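Local structure of BluB-like flavoprotein (Clostridium difficile 630, 3EO8) at residues Leu156-Cys161 / Leu196-Asp201; Asp6-Arg11 / Phe149-Ile154; Ala144-Phe149 / Ala192-Gly197. The protein binds flavin mononucleotide and, as a member of the nitroreductase family, probably works as an FMN-dependent oxidoreductase. All coordinates share one frame; numbering follows the deposited sequence. Where two conformers were deposited one is given.

Contact 1 of 3, residues Leu156-Cys161 / Leu196-Asp201; sequences LGYGSC and LGVPED. With FMN (flavin mononucleotide), chain G.
In the antiparallel sheet of this nitroreductase-fold protein, strand 159-163, at one edge of the sheet within this chain, pairs with the end of strand 189-197, just after a Schellman motif closes the preceding helix at Gly157, a residue with positive phi. Gly159 and Gly197 form a hydrogen-bonded antiparallel pair. Gly159 N donates to Gly197 O over 2.9 Å, and Gly197 N returns a bond to Gly159 O over 3.2 Å; the second is the straighter, with an N-H...O angle of 169° against 147°. Both donors lie nearly along the C=O axis of their acceptors. At the next pair, Ser160 and Leu196 are non-hydrogen-bonded, with side chains on the same face. With CG anti to the backbone N (chi1 179°), Leu196 brings CD1 to 3.5 Å from Gly159 O and alongside Ser160 CB. Beyond the bridges Pro199 turns its ring toward the 156-161 segment, its CD 3.6 Å from Tyr158 C. Gly159 has no side chain, and the Pro199 ring packs close on its backbone, CD 3.7 Å from Gly159 N. The Tyr158 ring, its CG beside the backbone N, meets Gly197 O at its edge and crosses Val198 obliquely, CD1 to CG2 3.7 Å; its hydroxyl is hydrogen-bonded to Asp26. Cys161 reaches the flavin pocket, with SG 3.4 Å from FMN N1. Helix 24-35 lies against Tyr158 and Leu196 through Met30, helix 137-155 covers Ser160 and Leu196, and Leu196 continues the sheet by backbone bonding to Val102 of strand 102-108.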
loop_
_atom_site.group_PDB
_atom_site.type_symbol
_atom_site.label_atom_id
_atom_site.label_comp_id
_atom_site.label_asym_id
_atom_site.label_seq_id
_atom_site.Cartn_x
_atom_site.Cartn_y
_atom_site.Cartn_z
ATOM N N LEU A 156 -8.169 -16.914 10.313
ATOM C CA LEU A 156 -8.058 -18.367 10.149
ATOM C C LEU A 156 -7.201 -19.053 11.239
ATOM O O LEU A 156 -7.064 -20.288 11.244
ATOM C CB LEU A 156 -7.525 -18.687 8.732
ATOM C CG LEU A 156 -8.529 -18.354 7.607
ATOM C CD1 LEU A 156 -7.877 -18.226 6.280
ATOM C CD2 LEU A 156 -9.669 -19.397 7.557
ATOM N N GLY A 157 -6.656 -18.272 12.176
ATOM C CA GLY A 157 -5.900 -18.827 13.296
ATOM C C GLY A 157 -4.394 -18.762 13.152
ATOM O O GLY A 157 -3.659 -19.418 13.896
ATOM N N TYR A 158 -3.942 -17.956 12.210
ATOM C CA TYR A 158 -2.530 -17.827 11.927
ATOM C C TYR A 158 -2.103 -16.387 12.157
ATOM O O TYR A 158 -2.838 -15.600 12.726
ATOM C CB TYR A 158 -2.263 -18.234 10.484
ATOM C CG TYR A 158 -2.784 -19.590 10.082
ATOM C CD1 TYR A 158 -2.080 -20.760 10.391
ATOM C CD2 TYR A 158 -3.954 -19.707 9.342
ATOM C CE1 TYR A 158 -2.556 -21.997 10.008
ATOM C CE2 TYR A 158 -4.438 -20.927 8.961
ATOM C CZ TYR A 158 -3.733 -22.071 9.272
ATOM O OH TYR A 158 -4.213 -23.289 8.836
ATOM N N GLY A 159 -0.883 -16.055 11.739
ATOM C CA GLY A 159 -0.393 -14.697 11.809
ATOM C C GLY A 159 0.819 -14.607 10.922
ATOM O O GLY A 159 1.296 -15.620 10.419
ATOM N N SER A 160 1.333 -13.396 10.721
ATOM C CA SER A 160 2.381 -13.211 9.756
ATOM C C SER A 160 3.191 -11.947 10.049
ATOM O O SER A 160 2.802 -11.103 10.859
ATOM C CB SER A 160 1.751 -13.101 8.338
ATOM O OG SER A 160 1.035 -11.872 8.167
ATOM N N CYS A 161 4.304 -11.820 9.356
ATOM C CA CYS A 161 5.036 -10.576 9.324
ATOM C C CYS A 161 5.246 -10.291 7.879
ATOM O O CYS A 161 5.562 -11.183 7.104
ATOM C CB CYS A 161 6.387 -10.673 10.028
ATOM S SG CYS A 161 7.298 -9.095 10.259
ATOM N N LEU A 196 4.719 -16.670 7.460
ATOM C CA LEU A 196 3.370 -17.105 7.782
ATOM C C LEU A 196 3.361 -18.401 8.569
ATOM O O LEU A 196 3.986 -19.380 8.175
ATOM C CB LEU A 196 2.571 -17.304 6.478
ATOM C CG LEU A 196 1.115 -17.775 6.554
ATOM C CD1 LEU A 196 0.194 -16.741 7.290
ATOM C CD2 LEU A 196 0.596 -18.110 5.105
ATOM N N GLY A 197 2.602 -18.412 9.658
ATOM C CA GLY A 197 2.503 -19.578 10.541
ATOM C C GLY A 197 1.504 -19.398 11.665
ATOM O O GLY A 197 0.774 -18.414 11.723
ATOM N N VAL A 198 1.456 -20.372 12.562
ATOM C CA VAL A 198 0.681 -20.220 13.769
ATOM C C VAL A 198 1.576 -19.467 14.725
ATOM O O VAL A 198 2.690 -19.916 15.013
ATOM C CB VAL A 198 0.301 -21.562 14.392
ATOM C CG1 VAL A 198 -0.394 -21.313 15.723
ATOM C CG2 VAL A 198 -0.579 -22.390 13.411
ATOM N N PRO A 199 1.123 -18.291 15.188
ATOM C CA PRO A 199 1.995 -17.427 15.997
ATOM C C PRO A 199 2.301 -17.973 17.380
ATOM O O PRO A 199 1.438 -18.610 17.992
ATOM C CB PRO A 199 1.184 -16.122 16.113
ATOM C CG PRO A 199 -0.211 -16.528 15.925
ATOM C CD PRO A 199 -0.203 -17.689 14.971
ATOM N N GLU A 200 3.519 -17.734 17.857
ATOM C CA GLU A 200 3.851 -17.903 19.272
ATOM C C GLU A 200 3.045 -16.960 20.143
ATOM O O GLU A 200 2.531 -15.936 19.689
ATOM C CB GLU A 200 5.323 -17.598 19.579
ATOM C CG GLU A 200 6.242 -18.746 19.583
ATOM C CD GLU A 200 5.793 -19.934 20.437
ATOM O OE1 GLU A 200 4.928 -19.800 21.333
ATOM O OE2 GLU A 200 6.354 -21.020 20.195
ATOM N N ASP A 201 2.977 -17.310 21.414
ATOM C CA ASP A 201 2.375 -16.459 22.408
ATOM C C ASP A 201 3.301 -15.289 22.818
ATOM O O ASP A 201 4.491 -15.270 22.475
ATOM C CB ASP A 201 1.929 -17.322 23.613
ATOM C CG ASP A 201 0.786 -18.293 23.229
ATOM O OD1 ASP A 201 -0.273 -17.784 22.823
ATOM O OD2 ASP A 201 0.952 -19.537 23.293
HETATM N N1 FMN G . 9.042 -6.159 9.917
HETATM C C2 FMN G . 10.230 -6.849 9.900
HETATM O O2 FMN G . 10.655 -7.456 10.893
HETATM N N3 FMN G . 10.972 -6.890 8.751
HETATM C C4 FMN G . 10.612 -6.221 7.619
HETATM O O4 FMN G . 11.324 -6.312 6.594
HETATM C C4A FMN G . 9.412 -5.520 7.626
HETATM N N5 FMN G . 8.993 -4.862 6.486
HETATM C C5A FMN G . 7.785 -4.198 6.471
HETATM C C6 FMN G . 7.387 -3.582 5.298
HETATM C C7 FMN G . 6.173 -2.919 5.257
HETATM C C7M FMN G . 5.614 -2.628 3.904
HETATM C C8 FMN G . 5.352 -2.904 6.391
HETATM C C8M FMN G . 3.899 -2.549 6.245
HETATM C C9 FMN G . 5.761 -3.532 7.557
HETATM C C9A FMN G . 6.977 -4.193 7.610
HETATM N N10 FMN G . 7.434 -4.808 8.776
HETATM C C10 FMN G . 8.619 -5.516 8.766
HETATM C "C1'" FMN G . 6.654 -4.754 10.064
HETATM C "C2'" FMN G . 6.825 -3.434 10.815
HETATM O "O2'" FMN G . 8.096 -3.391 11.454
HETATM C "C3'" FMN G . 5.723 -3.325 11.859
HETATM O "O3'" FMN G . 4.468 -3.296 11.189
HETATM C "C4'" FMN G . 5.832 -2.137 12.810
HETATM O "O4'" FMN G . 7.022 -2.199 13.577
HETATM C "C5'" FMN G . 4.616 -2.141 13.745
HETATM O "O5'" FMN G . 4.633 -3.328 14.516
HETATM P P FMN G . 3.296 -4.241 14.573
HETATM O O1P FMN G . 3.548 -5.424 15.461
HETATM O O2P FMN G . 3.058 -4.681 13.137
HETATM O O3P FMN G . 2.082 -3.447 15.036
#

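Contact 2 of 3, residues Asp6-Arg11 / Phe149-Ile154. With FMN (flavin mononucleotide), chain G.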
loop_
_atom_site.group_PDB
_atom_site.type_symbol
_atom_site.label_atom_id
_atom_site.label_comp_id
_atom_site.label_asym_id
_atom_site.label_seq_id
_atom_site.Cartn_x
_atom_site.Cartn_y
_atom_site.Cartn_z
ATOM N N ASP A 6 -11.887 -6.905 15.561
ATOM C CA ASP A 6 -11.145 -7.872 16.361
ATOM C C ASP A 6 -9.896 -8.315 15.611
ATOM O O ASP A 6 -8.809 -8.423 16.204
ATOM C CB ASP A 6 -12.021 -9.082 16.731
ATOM C CG ASP A 6 -13.008 -8.773 17.842
ATOM O OD1 ASP A 6 -12.886 -7.703 18.494
ATOM O OD2 ASP A 6 -13.910 -9.621 18.093
ATOM N N THR A 7 -10.032 -8.549 14.308
ATOM C CA THR A 7 -8.869 -8.937 13.488
ATOM C C THR A 7 -7.878 -7.788 13.370
ATOM O O THR A 7 -6.680 -8.001 13.457
ATOM C CB THR A 7 -9.201 -9.429 12.030
ATOM O OG1 THR A 7 -9.671 -8.344 11.199
ATOM C CG2 THR A 7 -10.226 -10.553 12.047
ATOM N N ILE A 8 -8.386 -6.578 13.151
ATOM C CA ILE A 8 -7.522 -5.411 12.971
ATOM C C ILE A 8 -6.677 -5.147 14.223
ATOM O O ILE A 8 -5.497 -4.820 14.100
ATOM C CB ILE A 8 -8.333 -4.166 12.551
ATOM C CG1 ILE A 8 -8.633 -4.265 11.046
ATOM C CG2 ILE A 8 -7.575 -2.835 12.899
ATOM C CD1 ILE A 8 -9.459 -3.110 10.493
ATOM N N PHE A 9 -7.263 -5.347 15.401
ATOM C CA PHE A 9 -6.550 -5.000 16.642
ATOM C C PHE A 9 -5.776 -6.179 17.222
ATOM O O PHE A 9 -4.958 -6.013 18.118
ATOM C CB PHE A 9 -7.483 -4.306 17.632
ATOM C CG PHE A 9 -7.798 -2.890 17.220
ATOM C CD1 PHE A 9 -6.835 -1.890 17.352
ATOM C CD2 PHE A 9 -8.988 -2.582 16.585
ATOM C CE1 PHE A 9 -7.095 -0.601 16.903
ATOM C CE2 PHE A 9 -9.241 -1.302 16.135
ATOM C CZ PHE A 9 -8.293 -0.321 16.282
ATOM N N LYS A 10 -6.013 -7.364 16.675
ATOM C CA LYS A 10 -5.195 -8.542 16.971
ATOM C C LYS A 10 -3.920 -8.577 16.135
ATOM O O LYS A 10 -2.952 -9.247 16.511
ATOM C CB LYS A 10 -6.009 -9.809 16.732
ATOM C CG LYS A 10 -5.418 -11.095 17.299
ATOM C CD LYS A 10 -6.448 -12.224 17.205
ATOM C CE LYS A 10 -6.043 -13.429 18.001
ATOM N NZ LYS A 10 -6.953 -14.571 17.692
ATOM N N ARG A 11 -3.917 -7.879 14.997
ATOM C CA ARG A 11 -2.791 -7.923 14.095
ATOM C C ARG A 11 -1.525 -7.367 14.720
ATOM O O ARG A 11 -1.477 -6.213 15.201
ATOM C CB ARG A 11 -3.072 -7.160 12.788
ATOM C CG ARG A 11 -2.051 -7.376 11.695
ATOM C CD ARG A 11 -1.793 -6.131 10.877
ATOM N NE ARG A 11 -1.416 -5.015 11.712
ATOM C CZ ARG A 11 -0.232 -4.885 12.293
ATOM N NH1 ARG A 11 0.723 -5.781 12.088
ATOM N NH2 ARG A 11 -0.000 -3.829 13.043
ATOM N N PHE A 149 -4.781 -10.080 2.945
ATOM C CA PHE A 149 -4.138 -11.372 3.220
ATOM C C PHE A 149 -3.837 -11.468 4.719
ATOM O O PHE A 149 -4.207 -12.445 5.377
ATOM C CB PHE A 149 -2.827 -11.475 2.445
ATOM C CG PHE A 149 -2.165 -12.826 2.495
ATOM C CD1 PHE A 149 -1.531 -13.279 3.648
ATOM C CD2 PHE A 149 -2.088 -13.614 1.338
ATOM C CE1 PHE A 149 -0.896 -14.532 3.679
ATOM C CE2 PHE A 149 -1.455 -14.849 1.377
ATOM C CZ PHE A 149 -0.871 -15.302 2.542
ATOM N N THR A 150 -3.169 -10.452 5.237
ATOM C CA THR A 150 -2.761 -10.382 6.651
ATOM C C THR A 150 -3.923 -10.589 7.626
ATOM O O THR A 150 -3.856 -11.395 8.578
ATOM C CB THR A 150 -2.104 -9.021 6.901
ATOM O OG1 THR A 150 -0.900 -8.959 6.129
ATOM C CG2 THR A 150 -1.783 -8.803 8.392
ATOM N N LEU A 151 -5.005 -9.862 7.386
ATOM C CA LEU A 151 -6.154 -9.942 8.258
ATOM C C LEU A 151 -6.812 -11.315 8.150
ATOM O O LEU A 151 -7.301 -11.878 9.146
ATOM C CB LEU A 151 -7.138 -8.807 7.939
ATOM C CG LEU A 151 -6.623 -7.375 8.168
ATOM C CD1 LEU A 151 -7.700 -6.407 7.805
ATOM C CD2 LEU A 151 -6.127 -7.152 9.661
ATOM N N SER A 152 -6.830 -11.860 6.940
ATOM C CA SER A 152 -7.446 -13.158 6.693
ATOM C C SER A 152 -6.679 -14.274 7.372
ATOM O O SER A 152 -7.275 -15.190 7.938
ATOM C CB SER A 152 -7.547 -13.400 5.185
ATOM O OG SER A 152 -8.339 -12.380 4.599
ATOM N N ALA A 153 -5.359 -14.183 7.314
ATOM C CA ALA A 153 -4.485 -15.116 8.052
ATOM C C ALA A 153 -4.876 -15.159 9.519
ATOM O O ALA A 153 -5.049 -16.238 10.087
ATOM C CB ALA A 153 -3.005 -14.719 7.910
ATOM N N ILE A 154 -5.061 -13.982 10.131
ATOM C CA ILE A 154 -5.446 -13.906 11.564
ATOM C C ILE A 154 -6.824 -14.526 11.837
ATOM O O ILE A 154 -7.005 -15.352 12.764
ATOM C CB ILE A 154 -5.378 -12.437 12.084
ATOM C CG1 ILE A 154 -3.935 -11.908 12.055
ATOM C CG2 ILE A 154 -5.913 -12.370 13.530
ATOM C CD1 ILE A 154 -3.839 -10.416 11.923
HETATM N N1 FMN G . 9.042 -6.159 9.917
HETATM C C2 FMN G . 10.230 -6.849 9.900
HETATM O O2 FMN G . 10.655 -7.456 10.893
HETATM N N3 FMN G . 10.972 -6.890 8.751
HETATM C C4 FMN G . 10.612 -6.221 7.619
HETATM O O4 FMN G . 11.324 -6.312 6.594
HETATM C C4A FMN G . 9.412 -5.520 7.626
HETATM N N5 FMN G . 8.993 -4.862 6.486
HETATM C C5A FMN G . 7.785 -4.198 6.471
HETATM C C6 FMN G . 7.387 -3.582 5.298
HETATM C C7 FMN G . 6.173 -2.919 5.257
HETATM C C7M FMN G . 5.614 -2.628 3.904
HETATM C C8 FMN G . 5.352 -2.904 6.391
HETATM C C8M FMN G . 3.899 -2.549 6.245
HETATM C C9 FMN G . 5.761 -3.532 7.557
HETATM C C9A FMN G . 6.977 -4.193 7.610
HETATM N N10 FMN G . 7.434 -4.808 8.776
HETATM C C10 FMN G . 8.619 -5.516 8.766
HETATM C "C1'" FMN G . 6.654 -4.754 10.064
HETATM C "C2'" FMN G . 6.825 -3.434 10.815
HETATM O "O2'" FMN G . 8.096 -3.391 11.454
HETATM C "C3'" FMN G . 5.723 -3.325 11.859
HETATM O "O3'" FMN G . 4.468 -3.296 11.189
HETATM C "C4'" FMN G . 5.832 -2.137 12.810
HETATM O "O4'" FMN G . 7.022 -2.199 13.577
HETATM C "C5'" FMN G . 4.616 -2.141 13.745
HETATM O "O5'" FMN G . 4.633 -3.328 14.516
HETATM P P FMN G . 3.296 -4.241 14.573
HETATM O O1P FMN G . 3.548 -5.424 15.461
HETATM O O2P FMN G . 3.058 -4.681 13.137
HETATM O O3P FMN G . 2.082 -3.447 15.036
HETATM O O HOH W 1 -6.598 -15.676 15.314
#
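This is a buried, largely apolar helix-helix crossing in the nitroreductase fold, where the end of helix 4-10 lies across helix 137-155 close to the FMN phosphate and the second subunit. The short axes approach to 9.2 Å at 100°, nearly perpendicular, and no direct hydrogen bond joins the segments. Leu151 and Ile154, one turn apart, carry the packing. Leu151 CD2 sits against Thr7 O and Ile8 CA, while CD1 touches Ile8 CG1 at 4.0 Å. Ile154 divides its branches: CD1 packs 3.5 Å from Arg11 CB, and CG2 lies 3.7 Å from Lys10 CD as the two side chains run past each other in opposite directions. The extended Lys10 chain carries NZ to a water that it donates to and that in turn donates to Ile154 O, a water-mediated link beside the exposed Lys10. Arg11, the first residue beyond helical geometry, has CG anti to the backbone N (chi1 -169°) and lays CG and CD over Thr150 CG2. Bends at chi2 and chi3 then turn the guanidinium edge-on to the phosphate, whose negative charge it probably helps balance; NH2 also bonds to Ala36 O of the second subunit. Arg11 NH1 donates to FMN O2P over 2.8 Å, and NH2 donates to FMN O3P over 2.9 Å, with a weak third bond from NH2 to O2P.

Contact 3 of 3, residues Ala144-Phe149 / Ala192-Gly197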
loop_
_atom_site.group_PDB
_atom_site.type_symbol
_atom_site.label_atom_id
_atom_site.label_comp_id
_atom_site.label_asym_id
_atom_site.label_seq_id
_atom_site.Cartn_x
_atom_site.Cartn_y
_atom_site.Cartn_z
ATOM N N ALA A 144 -2.823 -2.708 0.003
ATOM C CA ALA A 144 -4.219 -3.081 0.233
ATOM C C ALA A 144 -4.400 -4.600 0.126
ATOM O O ALA A 144 -5.026 -5.231 0.993
ATOM C CB ALA A 144 -5.138 -2.334 -0.733
ATOM N N ALA A 145 -3.829 -5.215 -0.915
ATOM C CA ALA A 145 -3.912 -6.686 -1.069
ATOM C C ALA A 145 -3.241 -7.442 0.069
ATOM O O ALA A 145 -3.789 -8.406 0.631
ATOM C CB ALA A 145 -3.316 -7.110 -2.429
ATOM N N ILE A 146 -2.039 -7.009 0.415
ATOM C CA ILE A 146 -1.267 -7.726 1.461
ATOM C C ILE A 146 -1.919 -7.525 2.829
ATOM O O ILE A 146 -1.971 -8.462 3.661
ATOM C CB ILE A 146 0.230 -7.312 1.451
ATOM C CG1 ILE A 146 0.941 -7.756 0.162
ATOM C CG2 ILE A 146 0.952 -7.878 2.660
ATOM C CD1 ILE A 146 2.326 -7.115 -0.040
ATOM N N GLU A 147 -2.558 -6.379 3.047
ATOM C CA GLU A 147 -3.346 -6.215 4.288
ATOM C C GLU A 147 -4.557 -7.133 4.352
ATOM O O GLU A 147 -4.785 -7.720 5.388
ATOM C CB GLU A 147 -3.680 -4.746 4.537
ATOM C CG GLU A 147 -4.399 -4.460 5.851
ATOM C CD GLU A 147 -3.537 -4.611 7.113
ATOM O OE1 GLU A 147 -2.364 -5.016 7.011
ATOM O OE2 GLU A 147 -4.081 -4.311 8.228
ATOM N N ASN A 148 -5.276 -7.319 3.239
ATOM C CA ASN A 148 -6.387 -8.261 3.182
ATOM C C ASN A 148 -5.929 -9.700 3.493
ATOM O O ASN A 148 -6.595 -10.440 4.219
ATOM C CB ASN A 148 -7.046 -8.209 1.786
ATOM C CG ASN A 148 -8.078 -7.092 1.631
ATOM O OD1 ASN A 148 -8.149 -6.162 2.427
ATOM N ND2 ASN A 148 -8.876 -7.186 0.559
ATOM N N PHE A 149 -4.781 -10.080 2.945
ATOM C CA PHE A 149 -4.138 -11.372 3.220
ATOM C C PHE A 149 -3.837 -11.468 4.719
ATOM O O PHE A 149 -4.207 -12.445 5.377
ATOM C CB PHE A 149 -2.827 -11.475 2.445
ATOM C CG PHE A 149 -2.165 -12.826 2.495
ATOM C CD1 PHE A 149 -1.531 -13.279 3.648
ATOM C CD2 PHE A 149 -2.088 -13.614 1.338
ATOM C CE1 PHE A 149 -0.896 -14.532 3.679
ATOM C CE2 PHE A 149 -1.455 -14.849 1.377
ATOM C CZ PHE A 149 -0.871 -15.302 2.542
ATOM N N ALA A 192 7.332 -7.829 -1.777
ATOM C CA ALA A 192 7.369 -8.052 -0.345
ATOM C C ALA A 192 7.429 -9.567 -0.114
ATOM O O ALA A 192 7.167 -10.333 -1.052
ATOM C CB ALA A 192 6.135 -7.440 0.330
HETATM N N MSE A 193 7.816 -9.988 1.096
HETATM C CA MSE A 193 7.567 -11.345 1.559
HETATM C C MSE A 193 6.686 -11.318 2.782
HETATM O O MSE A 193 6.526 -10.288 3.460
HETATM C CB MSE A 193 8.852 -12.117 1.878
HETATM C CG MSE A 193 10.015 -11.788 0.963
HETATM SE SE MSE A 193 11.544 -12.956 1.101
HETATM C CE MSE A 193 12.225 -12.505 2.836
ATOM N N LEU A 194 6.049 -12.458 3.022
ATOM C CA LEU A 194 5.297 -12.699 4.243
ATOM C C LEU A 194 5.828 -13.964 4.909
ATOM O O LEU A 194 5.935 -15.036 4.250
ATOM C CB LEU A 194 3.840 -12.896 3.928
ATOM C CG LEU A 194 3.070 -11.683 3.459
ATOM C CD1 LEU A 194 1.803 -12.104 2.669
ATOM C CD2 LEU A 194 2.726 -10.882 4.679
ATOM N N ALA A 195 6.172 -13.848 6.193
ATOM C CA ALA A 195 6.459 -15.027 7.023
ATOM C C ALA A 195 5.136 -15.420 7.664
ATOM O O ALA A 195 4.517 -14.601 8.348
ATOM C CB ALA A 195 7.517 -14.718 8.124
ATOM N N LEU A 196 4.719 -16.670 7.460
ATOM C CA LEU A 196 3.370 -17.105 7.782
ATOM C C LEU A 196 3.361 -18.401 8.569
ATOM O O LEU A 196 3.986 -19.380 8.175
ATOM C CB LEU A 196 2.571 -17.304 6.478
ATOM C CG LEU A 196 1.115 -17.775 6.554
ATOM C CD1 LEU A 196 0.194 -16.741 7.290
ATOM C CD2 LEU A 196 0.596 -18.110 5.105
ATOM N N GLY A 197 2.602 -18.412 9.658
ATOM C CA GLY A 197 2.503 -19.578 10.541
ATOM C C GLY A 197 1.504 -19.398 11.665
ATOM O O GLY A 197 0.774 -18.414 11.723
#
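The Phe149 ring has Leu194 CD1 over one face and Leu196 CD2 at its edge, near the ring plane, where helix 137-155 packs on the central sheet of the nitroreductase fold. The methyl on the face makes a CH-pi contact: Leu194 CD1 is 3.9 Å from the ring centroid and 18° off the normal, displaced somewhat toward the rim on the CD1 side. At the edge, Phe149 CZ and Leu196 CD2 are 4.1 Å apart, and these two side chains cross obliquely. The ring gets there because Phe149 CG is anti to the backbone N (chi1 -172°), which extends the side chain from the helix toward the strand. Leu194 instead has CG beside its backbone N, and it passes Phe149 in the opposite direction.

The helix and strand segments run almost parallel, with 4° between their axes and a closest approach of 11.0 Å. That alignment lets Ile146 and Phe149, one turn apart on the helix, meet Ala192, Leu194 and Leu196, alternate residues on one face of the strand. All five are buried, and no hydrogen bond crosses the interface. Met193, a selenomethionine, points away from the helix, and its side chain touches Leu103 and Leu105 of strand 102-108. Around the layer, Met30 and Ile31 of helix 24-35 also pack on Phe149, Trp162 of strand 159-163 touches Ile146 and Ala192, and Gln140 of the second subunit packs on the same two residues. Ile146 completes the layer with two separate branches: CG2 lies 4.0 Å from Leu194 CD2, and CD1 reaches Ala192 CB at 3.8 Å.

In the fold
Contact 3 lies closest to the chain centre, and all its touching residues are buried; contact 2 is also mostly buried but has Lys10 exposed, and contact 1 is only partly buried. Leu196 serves both contacts 1 and 3, and a probable Ala195 N to Cys161 O hydrogen bond continues the strand pairing between them. Contacts 2 and 3 both use helix 137-155; Phe149 lies in both ranges but packs across only contact 3. Chemistry differs accordingly: paired backbone amides and carbonyls in contact 1, an apolar helix crossing with one bridging water, and Arg11 bound to the phosphate, in contact 2, and wholly apolar helix-on-sheet packing in contact 3. The second subunit reaches contacts 2 and 3.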